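Local coordinates for protein GTN Reductase (Agrobacterium tumefaciens, PDB 5N6G) that probably reduces activated carbon-carbon double bonds with a bound flavin mononucleotide, as an ene-reductase of the Old Yellow Enzyme family, and here holds 2-phenylacrylic acid, at residues L212-V215 against D216-E220; R146-I150 against D151-L155. One frame throughout, in Å; residues are numbered along the deposited sequence.

Contact 1 (L212-V215 against D216-E220); sequences LEVV and DAVAE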
# COMPACT_ATOMS: atom_id res chain seq x y z
N LEU A 212 6.74 1.13 13.96
CA LEU A 212 6.04 0.40 15.01
C LEU A 212 5.12 1.33 15.80
O LEU A 212 4.06 0.89 16.26
CB LEU A 212 7.04 -0.30 15.92
CG LEU A 212 7.83 -1.41 15.22
CD1 LEU A 212 8.95 -1.88 16.13
CD2 LEU A 212 6.95 -2.60 14.87
N GLU A 213 5.44 2.62 15.88
CA GLU A 213 4.52 3.56 16.51
C GLU A 213 3.28 3.76 15.66
O GLU A 213 2.17 3.89 16.21
CB GLU A 213 5.22 4.91 16.76
CG GLU A 213 6.18 4.85 17.94
CD GLU A 213 6.98 6.12 18.15
OE1 GLU A 213 7.04 6.98 17.25
OE2 GLU A 213 7.58 6.26 19.24
N VAL A 214 3.43 3.79 14.33
CA VAL A 214 2.28 3.87 13.44
C VAL A 214 1.41 2.63 13.61
O VAL A 214 0.19 2.74 13.78
CB VAL A 214 2.72 4.04 11.97
CG1 VAL A 214 1.52 3.92 11.03
CG2 VAL A 214 3.44 5.38 11.77
N VAL A 215 2.02 1.44 13.60
CA VAL A 215 1.23 0.22 13.75
C VAL A 215 0.47 0.23 15.07
O VAL A 215 -0.71 -0.10 15.12
CB VAL A 215 2.13 -1.03 13.63
CG1 VAL A 215 1.37 -2.29 14.04
CG2 VAL A 215 2.65 -1.17 12.24
N ASP A 216 1.14 0.58 16.16
CA ASP A 216 0.48 0.54 17.45
C ASP A 216 -0.61 1.61 17.56
O ASP A 216 -1.64 1.36 18.20
CB ASP A 216 1.52 0.66 18.56
CG ASP A 216 2.48 -0.54 18.60
OD1 ASP A 216 2.10 -1.63 18.09
OD2 ASP A 216 3.60 -0.40 19.16
N ALA A 217 -0.43 2.77 16.92
CA ALA A 217 -1.47 3.81 16.91
C ALA A 217 -2.71 3.34 16.14
O ALA A 217 -3.84 3.53 16.61
CB ALA A 217 -0.91 5.11 16.30
N VAL A 218 -2.51 2.77 14.95
CA VAL A 218 -3.63 2.27 14.15
C VAL A 218 -4.32 1.11 14.84
O VAL A 218 -5.56 1.06 14.95
CB VAL A 218 -3.13 1.87 12.74
CG1 VAL A 218 -4.20 1.15 11.95
CG2 VAL A 218 -2.60 3.11 12.01
N ALA A 219 -3.54 0.15 15.34
CA ALA A 219 -4.13 -1.02 15.99
C ALA A 219 -4.93 -0.65 17.22
O ALA A 219 -5.96 -1.28 17.51
CB ALA A 219 -3.03 -2.03 16.34
N GLU A 220 -4.46 0.34 18.00
CA GLU A 220 -5.20 0.77 19.17
C GLU A 220 -6.54 1.39 18.76
O GLU A 220 -7.54 1.23 19.45
CB GLU A 220 -4.36 1.78 19.96
CG GLU A 220 -5.03 2.30 21.22
CD GLU A 220 -5.27 1.22 22.25
OE1 GLU A 220 -4.38 0.35 22.42
OE2 GLU A 220 -6.35 1.22 22.88

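Contact 2 (R146-I150 against D151-L155); sequences RALTI and DDIGL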
# COMPACT_ATOMS: atom_id res chain seq x y z
N ARG A 146 11.47 19.17 4.20
CA ARG A 146 11.99 19.59 5.49
C ARG A 146 11.98 18.41 6.44
O ARG A 146 11.14 17.50 6.33
CB ARG A 146 11.18 20.75 6.09
CG ARG A 146 9.76 20.42 6.45
CD ARG A 146 9.08 21.65 7.16
NE ARG A 146 7.74 21.27 7.62
CZ ARG A 146 7.49 20.67 8.79
NH1 ARG A 146 8.47 20.42 9.65
NH2 ARG A 146 6.25 20.32 9.09
N ALA A 147 12.91 18.43 7.39
CA ALA A 147 13.05 17.34 8.34
C ALA A 147 12.03 17.49 9.47
O ALA A 147 11.83 18.59 9.99
CB ALA A 147 14.46 17.29 8.92
N LEU A 148 11.41 16.38 9.84
CA LEU A 148 10.37 16.37 10.86
C LEU A 148 10.95 16.59 12.25
O LEU A 148 11.97 16.01 12.61
CB LEU A 148 9.65 15.02 10.85
CG LEU A 148 8.77 14.82 9.65
CD1 LEU A 148 8.52 13.34 9.42
CD2 LEU A 148 7.47 15.59 9.91
N THR A 149 10.26 17.41 13.05
CA THR A 149 10.55 17.48 14.47
C THR A 149 9.81 16.36 15.21
O THR A 149 8.88 15.74 14.69
CB THR A 149 10.12 18.81 15.07
OG1 THR A 149 8.69 18.87 15.06
CG2 THR A 149 10.71 20.01 14.33
N ILE A 150 10.21 16.14 16.47
CA ILE A 150 9.49 15.19 17.32
C ILE A 150 8.02 15.56 17.42
O ILE A 150 7.14 14.69 17.35
CB ILE A 150 10.14 15.12 18.71
CG1 ILE A 150 11.62 14.74 18.61
CG2 ILE A 150 9.40 14.11 19.58
CD1 ILE A 150 11.87 13.39 18.00
N ASP A 151 7.72 16.85 17.62
CA ASP A 151 6.32 17.26 17.66
C ASP A 151 5.61 16.96 16.34
O ASP A 151 4.45 16.52 16.34
CB ASP A 151 6.21 18.74 18.01
CG ASP A 151 6.55 19.03 19.48
OD1 ASP A 151 6.43 18.11 20.31
OD2 ASP A 151 6.94 20.18 19.79
N ASP A 152 6.29 17.21 15.21
CA ASP A 152 5.68 16.89 13.92
C ASP A 152 5.33 15.41 13.83
O ASP A 152 4.30 15.03 13.24
CB ASP A 152 6.63 17.22 12.77
CG ASP A 152 6.93 18.68 12.63
OD1 ASP A 152 6.10 19.52 13.06
OD2 ASP A 152 8.00 18.97 12.05
N ILE A 153 6.23 14.55 14.31
CA ILE A 153 5.98 13.12 14.27
C ILE A 153 4.74 12.78 15.08
O ILE A 153 3.92 11.95 14.66
CB ILE A 153 7.23 12.35 14.76
CG1 ILE A 153 8.37 12.51 13.74
CG2 ILE A 153 6.90 10.90 15.05
CD1 ILE A 153 9.72 12.03 14.25
N GLY A 154 4.57 13.41 16.25
CA GLY A 154 3.36 13.18 17.04
C GLY A 154 2.10 13.55 16.29
O GLY A 154 1.08 12.86 16.39
N LEU A 155 2.13 14.67 15.55
CA LEU A 155 0.98 15.09 14.78
C LEU A 155 0.67 14.09 13.68
O LEU A 155 -0.50 13.79 13.40
CB LEU A 155 1.23 16.48 14.20
CG LEU A 155 1.29 17.60 15.24
CD1 LEU A 155 1.67 18.89 14.56
CD2 LEU A 155 -0.04 17.74 15.93
O HOH W 1 4.02 19.44 11.35

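Contact 1 (L212-V215 against D216-E220)
Leu212 and Asp216 stand one turn apart on helix 204-222, where Asp216 N donates to Leu212 O at 2.9 Å. The next three residues repeat this i to i+4 pattern: Ala217, Val218 and Ala219 donate to Glu213, Val214 and Val215. The bond from Val218 N to Val214 O is the straightest of the four, with an N-H...O angle of 171°, against 153° for the bond from Ala217 N to Glu213 O. Residues 212-215 and 216-220 are thus successive turns of one alpha helix.

On the inward side Val214 and Val218 form an i, i+4 pair, Val214 CG1 lying 4.3 Å from Val218 CG2. CG2 of Val218 is anti to its own carbonyl carbon and beside the backbone N, which brings this methyl back along the helix to 3.3 Å from Val214 O. Branched, wholly apolar side chains suit this face, because the helix is one of those packed around the outside of a TIM barrel: Val214, Val215 and Val218 lie against Ile177 of strand 174-178, and Val218 also touches Val175. Neighbouring helices flank it, Leu212 and Val215 meeting Leu256 of helix 245-256, and Val214 meeting Leu157 and Tyr160 of helix 150-169.

The single methyl of Ala217 suits a close approach: its CB rests 3.3 Å from Glu213 O and touches Arg161 of helix 150-169. Asp216 folds its carboxylate back over the preceding turn, with chi1 at -65°, and OD2 comes 3.2 Å from Leu212 O. These are two acceptors, so no bond joins them; both carboxylate oxygens are bonded elsewhere, OD1 in a salt bridge with Arg259. Glu213 extends from the helix to Tyr200, whose hydroxyl is hydrogen-bonded to OE1.

Contact 2 (R146-I150 against D151-L155)
Asp152 reaches back from the first turn of helix 150-169 to Thr149, the N-cap residue, and to Arg146 in the short strand before it. Its CB packs 3.4 Å from Leu148 CD2 and also lies against Thr149 O. With chi1 at -65°, the carboxylate carbon CG is beside the backbone N of Asp152 and 3.0 Å from Thr149 OG1. Beyond CG, OD2 accepts from Thr149 N at 2.9 Å and from Arg146 NH1 at 2.8 Å in a salt bridge. Both bonds are nearly straight, and the donors approach from opposite faces of the carboxylate plane. OD1 accepts a hydrogen bond from a water that in turn accepts a longer one from Arg146 NH2, so the guanidinium is held at its edge both directly and through water, its plane turned 72° from that of the carboxylate.

Thr149 returns the bond: its OG1 accepts from Asp152 N at 2.9 Å. These reciprocal bonds make a capping box, for which threonine and aspartate are well suited, each offering a short side chain that can accept from the other's amide. The negative carboxylate would also be favoured by the helix N-terminus. Ile153 N and Gly154 N then bond to Thr149 O and Ile150 O, opening the helical pattern.

Next to the cap, Leu148 CB meets Ile153 CG1 at 4.0 Å, and both side chains lie on Phe188 of helix 184-189. Backbone hydrogen bonds between Ala118 and both Arg146 and Leu148 tie the segment to strand 117-118, with which strand 146-147 forms a small two-stranded parallel sheet.

How the contacts relate
Contact 2 starts helix 150-169 and contact 1 lies in the C-terminal half of helix 204-222, a neighbouring helix of the same barrel. Their centres are about 17 Å apart and their nearest atoms about 4 Å, without touching. Later turns of helix 150-169 carry Leu157, Tyr160 and Arg161 to contact 1, while Tyr200 bridges the two regions, bonding to Glu213 and packing on Ile150 and Ile153. Neither contact belongs to the flavin or 2-phenylacrylic acid pocket. Contact 1 comes closer: the side chain of Val215 is about 10 Å from that of the FMN-binding Arg230, and that of Val214 about 11 Å from that of Gln97.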